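Local coordinates for uncharacterized protein YycE (Bacillus subtilis, PDB 1TWU) that is of unknown function but, as a member of the vicinal oxygen chelate superfamily, is a putative relative of glyoxalases and fosfomycin resistance proteins, at residues A92-K97 / I128-S133; S96-M101 / V118-P123; D23-F28 / V50-P55. All coordinates share one frame; numbering follows the deposited sequence.

Interaction 1: residues A92-K97 / I128-S133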
ATOM      1  N   ALA A  92      18.999  -8.593   8.264  1.00 32.11           N
ATOM      2  CA  ALA A  92      19.377  -9.999   8.154  1.00 32.02           C
ATOM      3  C   ALA A  92      18.543 -10.891   9.071  1.00 32.49           C
ATOM      4  O   ALA A  92      18.140 -11.992   8.684  1.00 32.55           O
ATOM      5  CB  ALA A  92      20.857 -10.171   8.476  1.00 31.10           C
ATOM      6  N   ALA A  93      18.288 -10.412  10.285  1.00 31.01           N
ATOM      7  CA  ALA A  93      17.518 -11.166  11.266  1.00 30.79           C
ATOM      8  C   ALA A  93      16.072 -11.416  10.858  1.00 30.63           C
ATOM      9  O   ALA A  93      15.581 -12.537  10.961  1.00 31.08           O
ATOM     10  CB  ALA A  93      17.545 -10.452  12.604  1.00 30.28           C
ATOM     11  N   ILE A  94      15.386 -10.375  10.400  1.00 29.55           N
ATOM     12  CA  ILE A  94      13.992 -10.539  10.017  1.00 29.69           C
ATOM     13  C   ILE A  94      13.831 -11.412   8.772  1.00 30.45           C
ATOM     14  O   ILE A  94      13.008 -12.335   8.757  1.00 30.23           O
ATOM     15  CB  ILE A  94      13.281  -9.163   9.811  1.00 28.99           C
ATOM     16  CG1 ILE A  94      11.791  -9.393   9.544  1.00 30.59           C
ATOM     17  CG2 ILE A  94      13.904  -8.395   8.653  1.00 26.36           C
ATOM     18  CD1 ILE A  94      11.097 -10.234  10.609  1.00 32.40           C
ATOM     19  N   THR A  95      14.621 -11.143   7.739  1.00 30.15           N
ATOM     20  CA  THR A  95      14.529 -11.926   6.512  1.00 31.37           C
ATOM     21  C   THR A  95      14.886 -13.393   6.765  1.00 32.01           C
ATOM     22  O   THR A  95      14.349 -14.293   6.118  1.00 32.79           O
ATOM     23  CB  THR A  95      15.458 -11.363   5.411  1.00 30.59           C
ATOM     24  OG1 THR A  95      16.803 -11.327   5.895  1.00 30.20           O
ATOM     25  CG2 THR A  95      15.021  -9.959   5.005  1.00 29.78           C
ATOM     26  N   SER A  96      15.788 -13.627   7.715  1.00 32.32           N
ATOM     27  CA  SER A  96      16.216 -14.976   8.058  1.00 31.42           C
ATOM     28  C   SER A  96      15.110 -15.730   8.780  1.00 30.53           C
ATOM     29  O   SER A  96      14.909 -16.924   8.564  1.00 29.83           O
ATOM     30  CB  SER A  96      17.453 -14.923   8.946  1.00 31.93           C
ATOM     31  OG  SER A  96      17.846 -16.228   9.316  1.00 36.85           O
ATOM     32  N   LYS A  97      14.398 -15.023   9.647  1.00 30.29           N
ATOM     33  CA  LYS A  97      13.297 -15.609  10.397  1.00 28.90           C
ATOM     34  C   LYS A  97      12.171 -16.030   9.446  1.00 28.34           C
ATOM     35  O   LYS A  97      11.578 -17.096   9.599  1.00 28.17           O
ATOM     36  CB  LYS A  97      12.770 -14.591  11.415  1.00 27.82           C
ATOM     37  CG  LYS A  97      11.546 -15.060  12.190  1.00 28.81           C
ATOM     38  CD  LYS A  97      11.020 -13.974  13.113  1.00 28.30           C
ATOM     39  CE  LYS A  97       9.752 -14.423  13.820  1.00 29.40           C
ATOM     40  NZ  LYS A  97       9.199 -13.374  14.724  1.00 31.53           N
ATOM     41  N   ILE A 128       7.545  -8.393  -0.551  1.00 23.39           N
ATOM     42  CA  ILE A 128       7.943  -7.640   0.631  1.00 23.44           C
ATOM     43  C   ILE A 128       9.462  -7.424   0.547  1.00 23.97           C
ATOM     44  O   ILE A 128      10.258  -8.367   0.641  1.00 22.45           O
ATOM     45  CB  ILE A 128       7.574  -8.402   1.937  1.00 22.06           C
ATOM     46  CG1 ILE A 128       6.140  -8.939   1.845  1.00 21.30           C
ATOM     47  CG2 ILE A 128       7.691  -7.470   3.143  1.00 22.31           C
ATOM     48  CD1 ILE A 128       5.102  -7.884   1.530  1.00 20.56           C
ATOM     49  N   VAL A 129       9.861  -6.173   0.361  1.00 24.38           N
ATOM     50  CA  VAL A 129      11.271  -5.846   0.233  1.00 24.15           C
ATOM     51  C   VAL A 129      11.858  -5.185   1.472  1.00 25.32           C
ATOM     52  O   VAL A 129      11.237  -4.335   2.110  1.00 24.46           O
ATOM     53  CB  VAL A 129      11.504  -4.920  -0.992  1.00 23.04           C
ATOM     54  CG1 VAL A 129      13.003  -4.748  -1.259  1.00 21.38           C
ATOM     55  CG2 VAL A 129      10.806  -5.501  -2.207  1.00 23.65           C
ATOM     56  N   PHE A 130      13.066  -5.606   1.812  1.00 26.52           N
ATOM     57  CA  PHE A 130      13.796  -5.049   2.941  1.00 28.21           C
ATOM     58  C   PHE A 130      15.066  -4.450   2.328  1.00 28.99           C
ATOM     59  O   PHE A 130      15.978  -5.174   1.918  1.00 28.44           O
ATOM     60  CB  PHE A 130      14.110  -6.163   3.940  1.00 28.51           C
ATOM     61  CG  PHE A 130      12.880  -6.819   4.499  1.00 29.15           C
ATOM     62  CD1 PHE A 130      12.268  -6.320   5.648  1.00 30.51           C
ATOM     63  CD2 PHE A 130      12.293  -7.896   3.841  1.00 28.23           C
ATOM     64  CE1 PHE A 130      11.085  -6.884   6.136  1.00 30.40           C
ATOM     65  CE2 PHE A 130      11.114  -8.466   4.316  1.00 28.93           C
ATOM     66  CZ  PHE A 130      10.507  -7.958   5.467  1.00 29.57           C
ATOM     67  N   MET A 131      15.094  -3.124   2.231  1.00 30.67           N
ATOM     68  CA  MET A 131      16.223  -2.415   1.640  1.00 32.40           C
ATOM     69  C   MET A 131      17.132  -1.807   2.709  1.00 34.24           C
ATOM     70  O   MET A 131      16.675  -1.109   3.623  1.00 33.27           O
ATOM     71  CB  MET A 131      15.706  -1.327   0.685  1.00 33.00           C
ATOM     72  CG  MET A 131      16.783  -0.550  -0.080  1.00 34.73           C
ATOM     73  SD  MET A 131      17.926  -1.546  -1.076  1.00 35.34           S
ATOM     74  CE  MET A 131      16.820  -2.352  -2.174  1.00 33.90           C
ATOM     75  N   ASN A 132      18.425  -2.089   2.588  1.00 35.96           N
ATOM     76  CA  ASN A 132      19.404  -1.587   3.540  1.00 37.70           C
ATOM     77  C   ASN A 132      19.748  -0.135   3.264  1.00 37.84           C
ATOM     78  O   ASN A 132      20.830   0.166   2.770  1.00 39.69           O
ATOM     79  CB  ASN A 132      20.684  -2.422   3.480  1.00 38.54           C
ATOM     80  CG  ASN A 132      21.605  -2.156   4.656  1.00 39.54           C
ATOM     81  OD1 ASN A 132      22.806  -2.417   4.589  1.00 41.78           O
ATOM     82  ND2 ASN A 132      21.042  -1.651   5.749  1.00 39.63           N
ATOM     83  N   SER A 133      18.824   0.766   3.565  1.00 37.88           N
ATOM     84  CA  SER A 133      19.076   2.184   3.361  1.00 39.50           C
ATOM     85  C   SER A 133      18.107   2.993   4.201  1.00 39.76           C
ATOM     86  O   SER A 133      17.371   2.440   5.012  1.00 40.72           O
ATOM     87  CB  SER A 133      18.949   2.562   1.878  1.00 39.36           C
ATOM     88  OG  SER A 133      17.607   2.535   1.433  1.00 40.07           O
TER

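Interaction 2: residues S96-M101 / V118-P123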
ATOM      1  N   SER A  96      15.788 -13.627   7.715  1.00 32.32           N
ATOM      2  CA  SER A  96      16.216 -14.976   8.058  1.00 31.42           C
ATOM      3  C   SER A  96      15.110 -15.730   8.780  1.00 30.53           C
ATOM      4  O   SER A  96      14.909 -16.924   8.564  1.00 29.83           O
ATOM      5  CB  SER A  96      17.453 -14.923   8.946  1.00 31.93           C
ATOM      6  OG  SER A  96      17.846 -16.228   9.316  1.00 36.85           O
ATOM      7  N   LYS A  97      14.398 -15.023   9.647  1.00 30.29           N
ATOM      8  CA  LYS A  97      13.297 -15.609  10.397  1.00 28.90           C
ATOM      9  C   LYS A  97      12.171 -16.030   9.446  1.00 28.34           C
ATOM     10  O   LYS A  97      11.578 -17.096   9.599  1.00 28.17           O
ATOM     11  CB  LYS A  97      12.770 -14.591  11.415  1.00 27.82           C
ATOM     12  CG  LYS A  97      11.546 -15.060  12.190  1.00 28.81           C
ATOM     13  CD  LYS A  97      11.020 -13.974  13.113  1.00 28.30           C
ATOM     14  CE  LYS A  97       9.752 -14.423  13.820  1.00 29.40           C
ATOM     15  NZ  LYS A  97       9.199 -13.374  14.724  1.00 31.53           N
ATOM     16  N   LEU A  98      11.884 -15.183   8.460  1.00 27.92           N
ATOM     17  CA  LEU A  98      10.828 -15.459   7.489  1.00 27.01           C
ATOM     18  C   LEU A  98      11.152 -16.662   6.604  1.00 26.97           C
ATOM     19  O   LEU A  98      10.276 -17.471   6.303  1.00 27.44           O
ATOM     20  CB  LEU A  98      10.569 -14.216   6.622  1.00 24.91           C
ATOM     21  CG  LEU A  98      10.006 -12.989   7.360  1.00 23.34           C
ATOM     22  CD1 LEU A  98       9.895 -11.831   6.389  1.00 20.13           C
ATOM     23  CD2 LEU A  98       8.653 -13.308   7.981  1.00 20.87           C
ATOM     24  N   LYS A  99      12.408 -16.779   6.183  1.00 26.58           N
ATOM     25  CA  LYS A  99      12.817 -17.902   5.343  1.00 26.35           C
ATOM     26  C   LYS A  99      12.784 -19.203   6.149  1.00 27.64           C
ATOM     27  O   LYS A  99      12.427 -20.261   5.626  1.00 28.37           O
ATOM     28  CB  LYS A  99      14.224 -17.664   4.774  1.00 25.25           C
ATOM     29  CG  LYS A  99      14.335 -16.411   3.914  1.00 24.54           C
ATOM     30  CD  LYS A  99      15.709 -16.256   3.305  1.00 23.19           C
ATOM     31  CE  LYS A  99      15.961 -17.304   2.246  1.00 25.25           C
ATOM     32  NZ  LYS A  99      17.247 -17.071   1.522  1.00 24.34           N
ATOM     33  N   HIS A 100      13.148 -19.123   7.426  1.00 29.51           N
ATOM     34  CA  HIS A 100      13.138 -20.298   8.283  1.00 31.60           C
ATOM     35  C   HIS A 100      11.712 -20.701   8.633  1.00 31.00           C
ATOM     36  O   HIS A 100      11.457 -21.847   9.025  1.00 30.34           O
ATOM     37  CB  HIS A 100      13.963 -20.041   9.544  1.00 37.65           C
ATOM     38  CG  HIS A 100      15.434 -19.937   9.277  1.00 46.01           C
ATOM     39  ND1 HIS A 100      16.377 -19.897  10.282  1.00 49.41           N
ATOM     40  CD2 HIS A 100      16.125 -19.871   8.112  1.00 48.94           C
ATOM     41  CE1 HIS A 100      17.584 -19.812   9.748  1.00 51.03           C
ATOM     42  NE2 HIS A 100      17.458 -19.795   8.432  1.00 50.49           N
ATOM     43  N   MET A 101      10.782 -19.758   8.483  1.00 29.49           N
ATOM     44  CA  MET A 101       9.372 -20.032   8.734  1.00 27.24           C
ATOM     45  C   MET A 101       8.778 -20.667   7.473  1.00 27.32           C
ATOM     46  O   MET A 101       7.663 -21.180   7.498  1.00 27.32           O
ATOM     47  CB  MET A 101       8.614 -18.746   9.097  1.00 25.79           C
ATOM     48  CG  MET A 101       8.824 -18.292  10.541  1.00 22.22           C
ATOM     49  SD  MET A 101       7.989 -16.762  10.914  1.00 16.32           S
ATOM     50  CE  MET A 101       6.392 -17.358  11.184  1.00 18.70           C
ATOM     51  N   VAL A 118      16.531  -7.397   0.069  1.00 32.93           N
ATOM     52  CA  VAL A 118      16.054  -8.778   0.086  1.00 30.01           C
ATOM     53  C   VAL A 118      14.542  -8.785  -0.113  1.00 28.95           C
ATOM     54  O   VAL A 118      13.817  -8.099   0.604  1.00 29.39           O
ATOM     55  CB  VAL A 118      16.366  -9.477   1.428  1.00 29.32           C
ATOM     56  CG1 VAL A 118      15.756 -10.876   1.444  1.00 27.93           C
ATOM     57  CG2 VAL A 118      17.870  -9.553   1.640  1.00 28.64           C
ATOM     58  N   THR A 119      14.073  -9.563  -1.084  1.00 26.98           N
ATOM     59  CA  THR A 119      12.645  -9.655  -1.373  1.00 25.29           C
ATOM     60  C   THR A 119      12.080 -11.011  -0.964  1.00 25.61           C
ATOM     61  O   THR A 119      12.562 -12.056  -1.397  1.00 24.33           O
ATOM     62  CB  THR A 119      12.361  -9.439  -2.874  1.00 24.21           C
ATOM     63  OG1 THR A 119      12.883  -8.169  -3.280  1.00 22.94           O
ATOM     64  CG2 THR A 119      10.858  -9.474  -3.142  1.00 23.18           C
ATOM     65  N   ILE A 120      11.057 -10.980  -0.113  1.00 26.44           N
ATOM     66  CA  ILE A 120      10.399 -12.192   0.369  1.00 26.14           C
ATOM     67  C   ILE A 120       8.943 -12.096  -0.060  1.00 26.75           C
ATOM     68  O   ILE A 120       8.329 -11.041   0.092  1.00 26.52           O
ATOM     69  CB  ILE A 120      10.425 -12.282   1.920  1.00 25.93           C
ATOM     70  CG1 ILE A 120      11.864 -12.143   2.452  1.00 28.10           C
ATOM     71  CG2 ILE A 120       9.784 -13.579   2.369  1.00 25.59           C
ATOM     72  CD1 ILE A 120      12.852 -13.175   1.936  1.00 26.81           C
ATOM     73  N   GLU A 121       8.384 -13.171  -0.605  1.00 27.58           N
ATOM     74  CA  GLU A 121       6.976 -13.130  -1.004  1.00 28.93           C
ATOM     75  C   GLU A 121       6.084 -13.491   0.172  1.00 27.76           C
ATOM     76  O   GLU A 121       6.402 -14.399   0.941  1.00 26.50           O
ATOM     77  CB  GLU A 121       6.685 -14.110  -2.132  1.00 30.86           C
ATOM     78  CG  GLU A 121       7.381 -13.820  -3.427  1.00 35.73           C
ATOM     79  CD  GLU A 121       6.831 -14.677  -4.550  1.00 38.49           C
ATOM     80  OE1 GLU A 121       6.693 -15.904  -4.347  1.00 38.22           O
ATOM     81  OE2 GLU A 121       6.536 -14.123  -5.632  1.00 41.45           O
ATOM     82  N   ASP A 122       4.970 -12.781   0.320  1.00 27.46           N
ATOM     83  CA  ASP A 122       4.056 -13.087   1.409  1.00 26.47           C
ATOM     84  C   ASP A 122       3.199 -14.251   0.902  1.00 25.18           C
ATOM     85  O   ASP A 122       3.339 -14.654  -0.253  1.00 24.01           O
ATOM     86  CB  ASP A 122       3.250 -11.826   1.807  1.00 25.61           C
ATOM     87  CG  ASP A 122       2.008 -11.586   0.955  1.00 28.20           C
ATOM     88  OD1 ASP A 122       1.870 -12.149  -0.154  1.00 29.62           O
ATOM     89  OD2 ASP A 122       1.156 -10.791   1.410  1.00 26.87           O
ATOM     90  N   PRO A 123       2.328 -14.821   1.749  1.00 24.65           N
ATOM     91  CA  PRO A 123       1.491 -15.946   1.316  1.00 24.33           C
ATOM     92  C   PRO A 123       0.768 -15.798  -0.032  1.00 24.89           C
ATOM     93  O   PRO A 123       0.524 -16.797  -0.720  1.00 24.47           O
ATOM     94  CB  PRO A 123       0.518 -16.115   2.481  1.00 23.95           C
ATOM     95  CG  PRO A 123       1.330 -15.685   3.651  1.00 24.25           C
ATOM     96  CD  PRO A 123       2.014 -14.447   3.138  1.00 24.05           C
TER

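Interaction 3: residues D23-F28 / V50-P55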
ATOM      1  N   ASP A  23      -5.641 -16.965   7.419  1.00 29.98           N
ATOM      2  CA  ASP A  23      -4.829 -17.534   8.479  1.00 31.05           C
ATOM      3  C   ASP A  23      -3.361 -17.527   8.081  1.00 30.54           C
ATOM      4  O   ASP A  23      -2.492 -17.268   8.911  1.00 30.60           O
ATOM      5  CB  ASP A  23      -5.285 -18.950   8.804  1.00 35.04           C
ATOM      6  CG  ASP A  23      -6.631 -18.977   9.514  1.00 40.05           C
ATOM      7  OD1 ASP A  23      -6.815 -18.208  10.490  1.00 41.64           O
ATOM      8  OD2 ASP A  23      -7.503 -19.774   9.098  1.00 44.29           O
ATOM      9  N   GLU A  24      -3.087 -17.809   6.810  1.00 30.01           N
ATOM     10  CA  GLU A  24      -1.715 -17.806   6.311  1.00 30.90           C
ATOM     11  C   GLU A  24      -1.156 -16.390   6.372  1.00 29.51           C
ATOM     12  O   GLU A  24       0.009 -16.178   6.717  1.00 28.79           O
ATOM     13  CB  GLU A  24      -1.674 -18.303   4.870  1.00 32.25           C
ATOM     14  CG  GLU A  24      -1.865 -19.785   4.758  1.00 36.52           C
ATOM     15  CD  GLU A  24      -0.926 -20.548   5.678  1.00 40.16           C
ATOM     16  OE1 GLU A  24       0.270 -20.189   5.752  1.00 39.79           O
ATOM     17  OE2 GLU A  24      -1.384 -21.513   6.323  1.00 42.94           O
ATOM     18  N   ILE A  25      -2.006 -15.431   6.021  1.00 27.36           N
ATOM     19  CA  ILE A  25      -1.650 -14.022   6.040  1.00 26.19           C
ATOM     20  C   ILE A  25      -1.291 -13.602   7.473  1.00 25.55           C
ATOM     21  O   ILE A  25      -0.306 -12.889   7.694  1.00 25.80           O
ATOM     22  CB  ILE A  25      -2.829 -13.161   5.497  1.00 25.20           C
ATOM     23  CG1 ILE A  25      -2.964 -13.367   3.987  1.00 24.97           C
ATOM     24  CG2 ILE A  25      -2.635 -11.703   5.844  1.00 25.01           C
ATOM     25  CD1 ILE A  25      -1.764 -12.898   3.175  1.00 22.90           C
ATOM     26  N   ILE A  26      -2.084 -14.057   8.440  1.00 24.64           N
ATOM     27  CA  ILE A  26      -1.839 -13.730   9.840  1.00 26.09           C
ATOM     28  C   ILE A  26      -0.504 -14.299  10.332  1.00 26.97           C
ATOM     29  O   ILE A  26       0.237 -13.630  11.061  1.00 26.07           O
ATOM     30  CB  ILE A  26      -2.990 -14.243  10.730  1.00 26.09           C
ATOM     31  CG1 ILE A  26      -4.262 -13.461  10.407  1.00 25.69           C
ATOM     32  CG2 ILE A  26      -2.636 -14.088  12.199  1.00 27.45           C
ATOM     33  CD1 ILE A  26      -5.500 -13.982  11.095  1.00 24.99           C
ATOM     34  N   ARG A  27      -0.196 -15.531   9.931  1.00 26.16           N
ATOM     35  CA  ARG A  27       1.064 -16.151  10.324  1.00 26.33           C
ATOM     36  C   ARG A  27       2.259 -15.354   9.799  1.00 25.85           C
ATOM     37  O   ARG A  27       3.235 -15.140  10.516  1.00 25.97           O
ATOM     38  CB  ARG A  27       1.149 -17.587   9.808  1.00 24.67           C
ATOM     39  CG  ARG A  27       2.501 -18.237  10.087  1.00 24.38           C
ATOM     40  CD  ARG A  27       2.485 -19.710   9.741  1.00 25.46           C
ATOM     41  NE  ARG A  27       3.705 -20.413  10.140  1.00 24.40           N
ATOM     42  CZ  ARG A  27       4.802 -20.514   9.396  1.00 23.60           C
ATOM     43  NH1 ARG A  27       4.857 -19.954   8.198  1.00 22.93           N
ATOM     44  NH2 ARG A  27       5.841 -21.202   9.847  1.00 24.63           N
ATOM     45  N   PHE A  28       2.178 -14.914   8.548  1.00 25.22           N
ATOM     46  CA  PHE A  28       3.262 -14.149   7.940  1.00 24.11           C
ATOM     47  C   PHE A  28       3.441 -12.782   8.593  1.00 25.34           C
ATOM     48  O   PHE A  28       4.548 -12.419   9.012  1.00 23.98           O
ATOM     49  CB  PHE A  28       2.996 -13.943   6.444  1.00 24.06           C
ATOM     50  CG  PHE A  28       4.052 -13.115   5.741  1.00 23.14           C
ATOM     51  CD1 PHE A  28       5.241 -13.696   5.300  1.00 22.33           C
ATOM     52  CD2 PHE A  28       3.864 -11.750   5.534  1.00 21.35           C
ATOM     53  CE1 PHE A  28       6.227 -12.929   4.663  1.00 20.85           C
ATOM     54  CE2 PHE A  28       4.839 -10.977   4.903  1.00 21.00           C
ATOM     55  CZ  PHE A  28       6.024 -11.568   4.466  1.00 20.04           C
ATOM     56  N   VAL A  50      -8.576  -8.586   9.353  1.00 24.07           N
ATOM     57  CA  VAL A  50      -7.638  -8.281  10.419  1.00 23.17           C
ATOM     58  C   VAL A  50      -6.810  -7.068  10.010  1.00 23.85           C
ATOM     59  O   VAL A  50      -6.508  -6.883   8.835  1.00 24.25           O
ATOM     60  CB  VAL A  50      -6.719  -9.502  10.696  1.00 24.24           C
ATOM     61  CG1 VAL A  50      -5.844  -9.789   9.482  1.00 22.12           C
ATOM     62  CG2 VAL A  50      -5.884  -9.258  11.932  1.00 25.25           C
ATOM     63  N   MET A  51      -6.468  -6.229  10.981  1.00 23.59           N
ATOM     64  CA  MET A  51      -5.683  -5.035  10.711  1.00 22.27           C
ATOM     65  C   MET A  51      -4.341  -5.109  11.439  1.00 23.13           C
ATOM     66  O   MET A  51      -4.292  -5.455  12.617  1.00 22.49           O
ATOM     67  CB  MET A  51      -6.466  -3.787  11.149  1.00 21.52           C
ATOM     68  CG  MET A  51      -7.808  -3.571  10.416  1.00 21.43           C
ATOM     69  SD  MET A  51      -9.175  -4.658  10.904  1.00 13.32           S
ATOM     70  CE  MET A  51     -10.488  -3.620  10.498  1.00 17.51           C
ATOM     71  N   PHE A  52      -3.257  -4.797  10.726  1.00 24.12           N
ATOM     72  CA  PHE A  52      -1.903  -4.820  11.292  1.00 24.16           C
ATOM     73  C   PHE A  52      -1.275  -3.432  11.272  1.00 24.26           C
ATOM     74  O   PHE A  52      -1.295  -2.748  10.250  1.00 25.16           O
ATOM     75  CB  PHE A  52      -1.001  -5.784  10.509  1.00 23.35           C
ATOM     76  CG  PHE A  52      -1.446  -7.205  10.571  1.00 26.41           C
ATOM     77  CD1 PHE A  52      -1.560  -7.856  11.799  1.00 27.88           C
ATOM     78  CD2 PHE A  52      -1.790  -7.891   9.413  1.00 27.19           C
ATOM     79  CE1 PHE A  52      -2.016  -9.170  11.873  1.00 28.78           C
ATOM     80  CE2 PHE A  52      -2.247  -9.208   9.475  1.00 27.92           C
ATOM     81  CZ  PHE A  52      -2.361  -9.846  10.709  1.00 27.14           C
ATOM     82  N   GLY A  53      -0.712  -3.027  12.405  1.00 23.33           N
ATOM     83  CA  GLY A  53      -0.093  -1.718  12.492  1.00 23.29           C
ATOM     84  C   GLY A  53       1.145  -1.624  11.628  1.00 23.47           C
ATOM     85  O   GLY A  53       1.838  -2.616  11.413  1.00 23.51           O
ATOM     86  N   LEU A  54       1.436  -0.427  11.138  1.00 24.20           N
ATOM     87  CA  LEU A  54       2.594  -0.242  10.283  1.00 26.26           C
ATOM     88  C   LEU A  54       3.398   1.009  10.651  1.00 27.66           C
ATOM     89  O   LEU A  54       3.594   1.897   9.821  1.00 28.93           O
ATOM     90  CB  LEU A  54       2.126  -0.162   8.833  1.00 26.12           C
ATOM     91  CG  LEU A  54       3.046  -0.723   7.759  1.00 27.01           C
ATOM     92  CD1 LEU A  54       3.234  -2.225   7.941  1.00 25.83           C
ATOM     93  CD2 LEU A  54       2.431  -0.413   6.414  1.00 26.24           C
ATOM     94  N   PRO A  55       3.887   1.090  11.901  1.00 29.09           N
ATOM     95  CA  PRO A  55       3.732   0.093  12.966  1.00 29.19           C
ATOM     96  C   PRO A  55       2.479   0.292  13.822  1.00 29.81           C
ATOM     97  O   PRO A  55       2.107  -0.593  14.592  1.00 29.55           O
ATOM     98  CB  PRO A  55       5.007   0.274  13.776  1.00 29.10           C
ATOM     99  CG  PRO A  55       5.175   1.761  13.736  1.00 28.94           C
ATOM    100  CD  PRO A  55       4.901   2.094  12.279  1.00 28.36           C
TER

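Interaction 1: residues A92-K97 / I128-S133
The aromatic ring of Phe130 meets two methyl groups of helix 88-100, one on each of the neighbouring residues Ile94 and Thr95. CG2 of Thr95 sits near the root of the ring, 3.6 Å from CD2 of Phe130, and stays within 4.0 Å of CB of Phe130. CG2 of Ile94 lies along the other flank, 4.0 Å from CD1 of Phe130 and almost as near to CE1. Both methyls approach the ring obliquely. The two side chains nevertheless run differently against it: Ile94 crosses Phe130 at about a right angle, whereas Thr95 and Phe130 slide past each other in opposite directions.

The first torsion of Thr95 (chi1 57°) turns the methyl to the ring and the hydroxyl to the helix. The methyl is set anti to the carbonyl carbon, while OG1 stays back against the helix, where it hydrogen-bonds to Leu91 O; Ala92 O, at 3.2 Å from OG1, is an alternative acceptor for the same proton. The hydroxyl is thus satisfied by the helix's own carbonyls, and an apolar surface is presented to the sheet.

On the strand, CG of Phe130 is anti to the carbonyl carbon (chi1 -61°), and CB points toward the helix while that of Val129 points away, to the other side of the sheet. Leu91 and Leu98 of the same helix, Leu33 from a loop and Phe8 of the second subunit also touch Phe130, and Ser7 of that subunit packs on Ile94. All three touching residues are buried and no hydrogen bond joins the two segments. Such an apolar seam between a helix and a central strand of the sheet it covers is characteristic of the alpha-beta sandwich module from which VOC proteins are built.

Interaction 2: residues S96-M101 / V118-P123
Ile120 faces helix 88-100 with both of its methyls, each meeting a different residue. CD1 of Ile120 lies 4.1 Å from CG of Lys99, and CG2 of Ile120 is 4.4 Å from CB of Leu98, a looser approach. The first torsion of Ile120 (chi1 -54°) turns the two branches so that CG1, carrying CD1, is anti to the carbonyl carbon and CG2 is anti to the backbone N; CD1 then meets Lys99 and CG2 meets Leu98. Lys99 and Ile120 cross at about a right angle, the lysine offering the methylene near its base.

Beyond CG the lysine chain bends at its third torsion (chi3 70°), and its ammonium forms a salt bridge with Glu105 of the edge strand 105-106. Lys99 therefore does two jobs: its aliphatic part covers Ile120 at the exposed margin of the contact, and its charge ties the helix to the neighbouring strand.

The helix here lies over the second of the two four-stranded mixed sheets, in the C-terminal alpha-beta module of the VOC fold, where strand 117-121 runs between strands 127-131 and 105-106. Backbone hydrogen bonds to Ile128 and, at Val118, to Phe130 hold Ile120's strand in place. Tyr103 and Glu105 also pack on Ile120.

At the far end of the strand Asp122 is buried. Its OD1 accepts hydrogen bonds from the backbone N of Asp124 and of Trp126, and OD2 pairs with Tyr29 OH; the first two bonds brace the turn leading into strand 127-131, and the third links it to helix 22-32.

Interaction 3: residues D23-F28 / V50-P55
The first torsion of Ile26 (chi1 -67°) places CG1 anti to the carbonyl carbon, and this branch meets both Val50 and Phe52. CG1 of Ile26 is 4.1 Å from CG1 of Val50 and equally far from CZ of Phe52. Val50 contributes the methyl that stands between its backbone N and carbonyl carbon (chi1 65°), and CB of Val50 points toward the helix. Phe52 extends its ring so that CZ comes within 4.0 Å of CA of Ile26, close to the helix backbone itself.

Ile26 and Phe52 cross at about a right angle, and CA of Ile26 stands oblique to the ring. Ile25 approaches differently: its CG2 lies at the ring edge, near the ring plane, 4.4 Å from CE2 of Phe52. The ring is thus met by two successive helix residues, and Phe63 of strand 59-66 packs on both Ile25 and Phe52. Glu30, further along the helix, also touches Phe52, while Arg37 of strand 37-44 touches both Ile26 and Val50.

No hydrogen bond links the two segments; the contact is wholly apolar. Met51, between the two inward residues, meets Ile136 of the second subunit, and Leu54 O accepts a hydrogen bond from Tyr59 OH of that subunit, so parts of the strand away from the helix face the second subunit at Met51 and at the strand's end.

The axes of helix 23-28 and strand 50-53 run nearly parallel, 15° apart, with a closest approach of 10.5 Å. This is a helix laid over a mixed sheet of strand order 1-4-3-2, the beta-alpha-beta-beta-beta module of the VOC superfamily.

Overall arrangement
Interactions 1 and 2 use one helix, 88-100, on adjacent strands of the C-terminal sheet, joined by backbone hydrogen bonds such as Ile128 O to Ile120 N; their centres are 8 Å apart. Interaction 3 is the corresponding helix-on-sheet contact of the N-terminal module, with its centre about 17 Å from that of interaction 1 and 14 Å from that of interaction 2. All three are largely buried and apolar, but interaction 2 reaches the surface through a lysine, whereas interactions 1 and 3 both touch the second subunit. The modules meet where Phe28 packs on Ile128 and Asp122, and Arg27 NH2 hydrogen-bonds to Met101 O.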